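Local coordinates for tryptophan halogenase (Shewanella frigidimarina, PDB 2PYX), which probably acts as a flavin-dependent monooxygenase of the tryptophan halogenase family, using bound FAD in the halogenation of an aromatic substrate, at residues Leu257-Tyr263 with Leu289-Val295; Gln279-Ile284 with Thr312-Tyr316; Gly222-Ile226 with Trp343-Cys347. All blocks are in the same frame, centred on the assembly; numbering follows the deposited sequence.

Contact 1. Residues Leu257-Tyr263 with Leu289-Val295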
# COMPACT_ATOMS: atom_id res chain seq x y z
N LEU A 257 -10.37 2.75 14.72
CA LEU A 257 -10.73 3.98 15.38
C LEU A 257 -9.62 4.98 15.06
O LEU A 257 -8.49 4.84 15.55
CB LEU A 257 -10.87 3.73 16.86
CG LEU A 257 -11.33 4.94 17.66
CD1 LEU A 257 -12.79 5.32 17.31
CD2 LEU A 257 -11.15 4.65 19.16
N ALA A 258 -9.98 6.03 14.30
CA ALA A 258 -9.00 6.91 13.66
C ALA A 258 -9.16 8.38 14.07
O ALA A 258 -10.27 8.83 14.36
CB ALA A 258 -9.13 6.81 12.18
N ILE A 259 -8.04 9.11 14.08
CA ILE A 259 -8.05 10.50 14.54
C ILE A 259 -6.83 11.23 14.01
O ILE A 259 -5.75 10.65 13.84
CB ILE A 259 -8.11 10.54 16.08
CG1 ILE A 259 -8.47 11.95 16.57
CG2 ILE A 259 -6.84 10.07 16.72
CD1 ILE A 259 -8.82 12.01 18.04
N GLN A 260 -6.97 12.52 13.74
CA GLN A 260 -5.78 13.31 13.44
C GLN A 260 -5.24 13.91 14.75
O GLN A 260 -5.99 14.14 15.70
CB GLN A 260 -6.02 14.34 12.35
CG GLN A 260 -7.19 15.22 12.49
CD GLN A 260 -7.12 16.40 11.53
OE1 GLN A 260 -6.61 17.46 11.89
NE2 GLN A 260 -7.61 16.21 10.31
N VAL A 261 -3.92 14.07 14.79
CA VAL A 261 -3.16 14.42 15.98
C VAL A 261 -2.18 15.56 15.59
O VAL A 261 -1.27 15.35 14.79
CB VAL A 261 -2.33 13.20 16.46
CG1 VAL A 261 -1.49 13.54 17.67
CG2 VAL A 261 -3.22 11.99 16.74
N PRO A 262 -2.36 16.77 16.14
CA PRO A 262 -1.34 17.79 15.84
C PRO A 262 0.00 17.46 16.47
O PRO A 262 0.08 16.72 17.45
CB PRO A 262 -1.92 19.06 16.47
CG PRO A 262 -2.83 18.58 17.52
CD PRO A 262 -3.41 17.28 17.04
N TYR A 263 1.07 17.97 15.86
CA TYR A 263 2.39 17.98 16.48
C TYR A 263 2.36 18.98 17.63
O TYR A 263 1.57 19.92 17.62
CB TYR A 263 3.46 18.43 15.49
CG TYR A 263 3.73 17.42 14.40
CD1 TYR A 263 4.23 16.17 14.72
CD2 TYR A 263 3.50 17.72 13.07
CE1 TYR A 263 4.48 15.21 13.72
CE2 TYR A 263 3.76 16.78 12.07
CZ TYR A 263 4.24 15.54 12.40
OH TYR A 263 4.51 14.60 11.41
N LEU A 289 2.56 13.42 8.61
CA LEU A 289 2.48 14.42 7.53
C LEU A 289 3.20 15.68 8.03
O LEU A 289 3.57 15.76 9.18
CB LEU A 289 1.03 14.75 7.14
CG LEU A 289 0.11 13.57 6.78
CD1 LEU A 289 -1.28 14.07 6.43
CD2 LEU A 289 0.64 12.76 5.64
N PRO A 290 3.47 16.62 7.13
CA PRO A 290 4.14 17.83 7.60
C PRO A 290 3.35 18.61 8.66
O PRO A 290 3.95 19.15 9.57
CB PRO A 290 4.29 18.66 6.33
CG PRO A 290 4.24 17.69 5.22
CD PRO A 290 3.28 16.62 5.67
N THR A 291 2.03 18.66 8.50
CA THR A 291 1.16 19.51 9.31
C THR A 291 0.66 18.81 10.59
O THR A 291 0.28 19.46 11.55
CB THR A 291 -0.05 19.99 8.48
OG1 THR A 291 -0.75 18.87 7.92
CG2 THR A 291 0.42 20.88 7.31
N ARG A 292 0.65 17.47 10.60
CA ARG A 292 0.04 16.73 11.70
C ARG A 292 0.28 15.25 11.47
O ARG A 292 0.84 14.89 10.45
CB ARG A 292 -1.46 16.93 11.70
CG ARG A 292 -2.10 16.56 10.38
CD ARG A 292 -3.59 16.79 10.37
NE ARG A 292 -4.21 16.21 9.18
CZ ARG A 292 -4.43 14.90 8.98
NH1 ARG A 292 -4.10 13.99 9.89
NH2 ARG A 292 -4.99 14.50 7.84
N LYS A 293 -0.16 14.43 12.42
CA LYS A 293 -0.13 12.97 12.28
C LYS A 293 -1.55 12.41 12.13
O LYS A 293 -2.53 12.99 12.60
CB LYS A 293 0.54 12.32 13.48
CG LYS A 293 2.02 12.63 13.62
CD LYS A 293 2.60 12.20 14.94
CE LYS A 293 2.31 13.22 16.03
NZ LYS A 293 2.78 12.78 17.38
N GLY A 294 -1.64 11.28 11.44
CA GLY A 294 -2.86 10.47 11.41
C GLY A 294 -2.60 9.24 12.22
O GLY A 294 -1.56 8.59 12.02
N VAL A 295 -3.50 8.92 13.15
CA VAL A 295 -3.33 7.80 14.08
C VAL A 295 -4.61 6.96 14.06
O VAL A 295 -5.70 7.50 13.98
CB VAL A 295 -3.01 8.29 15.52
CG1 VAL A 295 -2.93 7.14 16.49
CG2 VAL A 295 -1.69 9.03 15.54
O HOH W 1 1.77 14.99 18.53
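Neighbouring antiparallel strands are tied by paired backbone hydrogen bonds, and segments 257-263 and 289-295 show how bonded and non-hydrogen-bonded pairs alternate. The Leu-257 side chain packs on Leu-313 of helix 306-317, and the CA of Ala-258 makes a CA-H...O contact with Val-295 O at 3.4 Å. Ile-259 and Val-295 form a hydrogen-bonded pair, Ile-259 N to Val-295 O 2.8 Å and Val-295 N to Ile-259 O 2.9 Å. Gln-260 stands opposite Gly-294 without such bonds, its amide NE2 over one face of the Arg-292 guanidinium, which donates to Val-58 O. Val-261 and Lys-293 form a second hydrogen-bonded pair (both N to O distances 2.8 Å), and Val-261 CG2 packs against Val-295 CG2 at 3.5 Å. From Pro-262 O, a water leads to Lys-293 NZ. After Pro-262, the Tyr-263 side chain reaches across and its OH donates to Leu-289 O (2.7 Å). The whole is an antiparallel strand pair in the large mixed sheet of the halogenase fold, Leu-289 lying about 9 Å, side chain to side chain, from the predicted active-site Lys-89.

Contact 2. Residues Gln279-Ile284 with Thr312-Tyr316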
# COMPACT_ATOMS: atom_id res chain seq x y z
N GLN A 279 -0.81 -3.51 20.17
CA GLN A 279 -1.64 -3.29 21.36
C GLN A 279 -2.23 -4.64 21.78
O GLN A 279 -2.01 -5.65 21.08
CB GLN A 279 -2.72 -2.26 21.05
CG GLN A 279 -2.24 -0.95 20.49
CD GLN A 279 -1.36 -0.18 21.46
OE1 GLN A 279 -1.67 -0.12 22.67
NE2 GLN A 279 -0.26 0.41 20.96
N PRO A 280 -2.97 -4.69 22.92
CA PRO A 280 -3.52 -5.98 23.34
C PRO A 280 -4.43 -6.68 22.33
O PRO A 280 -4.47 -7.92 22.34
CB PRO A 280 -4.25 -5.63 24.65
CG PRO A 280 -3.45 -4.47 25.19
CD PRO A 280 -3.13 -3.65 23.97
N ASN A 281 -5.15 -5.90 21.52
CA ASN A 281 -6.16 -6.44 20.64
C ASN A 281 -6.08 -5.93 19.21
O ASN A 281 -7.10 -5.90 18.51
CB ASN A 281 -7.56 -6.21 21.24
CG ASN A 281 -7.74 -7.00 22.50
OD1 ASN A 281 -7.77 -8.21 22.46
ND2 ASN A 281 -7.85 -6.32 23.63
N GLY A 282 -4.88 -5.53 18.80
CA GLY A 282 -4.67 -5.01 17.47
C GLY A 282 -3.38 -4.20 17.43
O GLY A 282 -2.41 -4.55 18.09
N TRP A 283 -3.38 -3.14 16.65
CA TRP A 283 -2.18 -2.31 16.52
C TRP A 283 -2.61 -0.92 16.13
O TRP A 283 -3.67 -0.70 15.53
CB TRP A 283 -1.21 -2.92 15.50
CG TRP A 283 -1.77 -3.05 14.11
CD1 TRP A 283 -2.56 -4.07 13.60
CD2 TRP A 283 -1.58 -2.12 13.03
NE1 TRP A 283 -2.87 -3.80 12.29
CE2 TRP A 283 -2.27 -2.62 11.91
CE3 TRP A 283 -0.89 -0.92 12.90
CZ2 TRP A 283 -2.31 -1.94 10.68
CZ3 TRP A 283 -0.86 -0.27 11.66
CH2 TRP A 283 -1.58 -0.79 10.56
N ILE A 284 -1.74 0.05 16.47
CA ILE A 284 -1.98 1.45 16.17
C ILE A 284 -1.03 1.99 15.11
O ILE A 284 0.18 1.82 15.25
CB ILE A 284 -1.86 2.26 17.45
CG1 ILE A 284 -3.08 1.97 18.31
CG2 ILE A 284 -1.80 3.74 17.17
CD1 ILE A 284 -3.06 2.61 19.72
N THR A 312 -7.55 2.44 24.95
CA THR A 312 -6.27 2.08 24.41
C THR A 312 -5.74 3.14 23.45
O THR A 312 -4.56 3.49 23.53
CB THR A 312 -6.39 0.68 23.72
OG1 THR A 312 -6.81 -0.27 24.70
CG2 THR A 312 -5.06 0.23 23.16
N LEU A 313 -6.58 3.64 22.56
CA LEU A 313 -6.12 4.69 21.61
C LEU A 313 -5.67 5.91 22.41
O LEU A 313 -4.61 6.52 22.15
CB LEU A 313 -7.22 5.11 20.64
CG LEU A 313 -6.90 6.24 19.66
CD1 LEU A 313 -5.65 5.95 18.83
CD2 LEU A 313 -8.07 6.58 18.81
N PHE A 314 -6.50 6.28 23.37
CA PHE A 314 -6.21 7.52 24.12
C PHE A 314 -4.94 7.36 24.96
O PHE A 314 -4.19 8.33 25.12
CB PHE A 314 -7.41 7.94 24.98
CG PHE A 314 -8.57 8.49 24.21
CD1 PHE A 314 -8.52 8.68 22.83
CD2 PHE A 314 -9.75 8.83 24.86
CE1 PHE A 314 -9.61 9.19 22.13
CE2 PHE A 314 -10.82 9.35 24.16
CZ PHE A 314 -10.75 9.54 22.81
N ASN A 315 -4.70 6.18 25.51
CA ASN A 315 -3.46 5.89 26.21
C ASN A 315 -2.26 6.09 25.30
O ASN A 315 -1.25 6.67 25.69
CB ASN A 315 -3.45 4.49 26.81
CG ASN A 315 -4.41 4.33 27.98
OD1 ASN A 315 -4.88 5.32 28.54
ND2 ASN A 315 -4.70 3.08 28.34
N TYR A 316 -2.35 5.60 24.07
CA TYR A 316 -1.25 5.77 23.11
C TYR A 316 -0.97 7.24 22.84
O TYR A 316 0.19 7.64 22.67
CB TYR A 316 -1.58 5.02 21.80
CG TYR A 316 -0.60 5.26 20.66
CD1 TYR A 316 0.50 4.44 20.47
CD2 TYR A 316 -0.78 6.31 19.78
CE1 TYR A 316 1.38 4.66 19.43
CE2 TYR A 316 0.12 6.55 18.73
CZ TYR A 316 1.20 5.72 18.59
OH TYR A 316 2.12 5.91 17.56
O HOH W 2 -2.29 2.11 24.17
O HOH W 3 2.45 3.47 16.13
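Helix-on-sheet packing usually depends on a few apolar side chains that fill the gap between the two layers. Here helix 306-317 lies against the large mixed sheet, meeting the start of strand 282-288 just after the type I turn from Gln-279 to Gly-282 that joins it to strand 274-279 in a beta hairpin. The short segment axes are 10.1 Å apart at closest and run 35° from parallel. Ile-284 loses the most surface. Its CB points toward the helix, and Ile-284 CD1 lies 3.5 Å from Tyr-316 CB, 4.2 Å from Leu-313 CA and 4.3 Å from Leu-313 CD1, entering beside one turn of helix. On the other branch, Ile-284 CG2 sits over the face of the Tyr-316 ring in a CH-pi contact, 3.7 Å from the centroid and 8° off the normal. Tyr-316, next in buried area, thus covers the isoleucine while its hydroxyl bonds to Asp-286, further along the same strand. Thr-312, one turn earlier, faces the hairpin end: its CG2 is 3.4 Å from Gln-279 OE1, and its OG1 bonds back to Asp-308 O within the helix. Direct packing is mainly apolar, and between these two segments the polar links run through water. One molecule donates to Gln-279 OE1 at 2.8 Å and Thr-312 O at 2.7 Å; another donates to Ile-284 O at 2.9 Å and to Tyr-316 OH at 2.8 Å.

Contact 3. Residues Gly222-Ile226 with Trp343-Cys347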
# COMPACT_ATOMS: atom_id res chain seq x y z
N GLY A 222 -20.81 2.74 -22.75
CA GLY A 222 -19.41 2.38 -22.78
C GLY A 222 -19.21 0.91 -23.03
O GLY A 222 -20.18 0.13 -23.08
N GLN A 223 -17.93 0.54 -23.14
CA GLN A 223 -17.52 -0.81 -23.49
C GLN A 223 -16.83 -1.53 -22.33
O GLN A 223 -16.78 -2.77 -22.30
CB GLN A 223 -16.58 -0.79 -24.67
CG GLN A 223 -17.24 -0.34 -25.99
CD GLN A 223 -16.20 -0.12 -27.01
OE1 GLN A 223 -15.50 0.90 -27.01
NE2 GLN A 223 -16.06 -1.08 -27.90
N LEU A 224 -16.26 -0.75 -21.41
CA LEU A 224 -15.54 -1.29 -20.29
C LEU A 224 -15.87 -0.37 -19.13
O LEU A 224 -15.78 0.86 -19.27
CB LEU A 224 -14.04 -1.27 -20.56
CG LEU A 224 -13.20 -1.96 -19.50
CD1 LEU A 224 -13.43 -3.45 -19.41
CD2 LEU A 224 -11.74 -1.66 -19.80
N PHE A 225 -16.29 -0.95 -18.01
CA PHE A 225 -16.72 -0.21 -16.85
C PHE A 225 -15.80 -0.49 -15.67
O PHE A 225 -15.54 -1.67 -15.38
CB PHE A 225 -18.16 -0.59 -16.52
CG PHE A 225 -19.12 -0.12 -17.54
CD1 PHE A 225 -19.32 -0.83 -18.71
CD2 PHE A 225 -19.76 1.12 -17.37
CE1 PHE A 225 -20.19 -0.32 -19.72
CE2 PHE A 225 -20.62 1.59 -18.39
CZ PHE A 225 -20.82 0.89 -19.52
N ILE A 226 -15.33 0.56 -15.00
CA ILE A 226 -14.41 0.38 -13.90
C ILE A 226 -15.18 0.69 -12.65
O ILE A 226 -15.69 1.81 -12.49
CB ILE A 226 -13.19 1.31 -13.99
CG1 ILE A 226 -12.58 1.34 -15.38
CG2 ILE A 226 -12.19 0.93 -12.91
CD1 ILE A 226 -12.20 0.05 -15.93
N TRP A 343 -12.35 -8.87 -12.16
CA TRP A 343 -12.80 -8.58 -13.52
C TRP A 343 -13.85 -9.63 -13.94
O TRP A 343 -13.55 -10.81 -13.98
CB TRP A 343 -11.62 -8.59 -14.49
CG TRP A 343 -11.86 -8.06 -15.86
CD1 TRP A 343 -13.04 -7.99 -16.54
CD2 TRP A 343 -10.84 -7.55 -16.74
NE1 TRP A 343 -12.83 -7.44 -17.80
CE2 TRP A 343 -11.49 -7.17 -17.96
CE3 TRP A 343 -9.45 -7.39 -16.63
CZ2 TRP A 343 -10.80 -6.64 -19.01
CZ3 TRP A 343 -8.76 -6.86 -17.68
CH2 TRP A 343 -9.44 -6.49 -18.87
N GLN A 344 -15.09 -9.18 -14.13
CA GLN A 344 -16.20 -10.06 -14.51
C GLN A 344 -16.89 -9.39 -15.69
O GLN A 344 -17.23 -8.21 -15.63
CB GLN A 344 -17.18 -10.20 -13.33
CG GLN A 344 -18.40 -11.06 -13.62
CD GLN A 344 -18.02 -12.50 -13.88
OE1 GLN A 344 -17.39 -13.17 -13.04
NE2 GLN A 344 -18.38 -13.00 -15.06
N ASN A 345 -17.14 -10.17 -16.74
CA ASN A 345 -17.67 -9.63 -17.98
C ASN A 345 -16.78 -8.44 -18.37
O ASN A 345 -15.55 -8.60 -18.53
CB ASN A 345 -19.16 -9.30 -17.79
CG ASN A 345 -20.03 -10.52 -17.69
OD1 ASN A 345 -20.06 -11.20 -16.66
ND2 ASN A 345 -20.72 -10.84 -18.78
N ASN A 346 -17.38 -7.27 -18.55
CA ASN A 346 -16.66 -6.05 -18.99
C ASN A 346 -16.53 -5.03 -17.89
O ASN A 346 -16.51 -3.82 -18.13
CB ASN A 346 -17.32 -5.42 -20.22
CG ASN A 346 -18.71 -4.95 -19.97
OD1 ASN A 346 -19.44 -5.44 -19.08
ND2 ASN A 346 -19.13 -3.94 -20.77
N CYS A 347 -16.41 -5.54 -16.65
CA CYS A 347 -16.32 -4.72 -15.46
C CYS A 347 -15.11 -5.13 -14.64
O CYS A 347 -14.95 -6.31 -14.30
CB CYS A 347 -17.58 -4.84 -14.60
SG CYS A 347 -17.52 -3.88 -13.05
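Where a strand enters a sheet from a tight turn, polar groups of the turn need partners, and Asn-346 illustrates one solution. It is the third residue of the type II' turn from Gln-344 to Cys-347, whose ends are joined by Gln-344 N to Cys-347 O (2.9 Å) and Cys-347 N to Gln-344 O (3.0 Å). Asn-346 O accepts from Phe-225 N at 2.9 Å, while Asn-346 ND2 donates to Gln-223 O at 3.0 Å and also to Ile-209 O. The same ND2 lies at the edge of the Phe-225 ring. Phe-225 O has Cys-347 CA 3.1 Å away in a CA-H...O contact and takes part in the backbone bonding to Ile-348. Gln-223 OE1 accepts from the backbone N of Thr-8 and Glu-9, and its NE2 donates to Pro-6 O, where the chain leads into strand 9-13. Within the turn, Gln-344 NE2 donates to Asn-345 OD1 (2.9 Å). Just before it, Trp-343 O accepts from Asn-394 ND2, and Trp-343 NE1 bonds weakly to Asn-345 O (3.0 Å). Leu-224 CD1 adds an apolar contact with Trp-343 CZ2 at 4.2 Å. Phe-225 and Cys-347 form a parallel bridge between strands 224-227 and 347-349, consistent with the Rossmann-type sheet of this flavoprotein family, whose FAD site is predicted.

How the contacts relate
Contacts 1 and 2 belong to one region: strands 282-288 and 292-299 are neighbours in the large sheet, and helix 306-317 follows them. They touch directly, Val-295 CG1 lying 3.7 Å from Ile-284 CG2 and 3.8 Å from Leu-313 CD1. Contact 3 stands apart in the Rossmann-type sheet, with its nearest atoms about 25 Å from contact 1 and about 26 Å from contact 2. It is the most buried of the three, whereas the others are partly buried. Their chemistry follows their place: regular backbone pairing within a sheet in contact 1, apolar packing with bridging water between layers in contact 2, and in contact 3 an asparagine that ties a turn to the neighbouring parallel strand by both its backbone and its side chain.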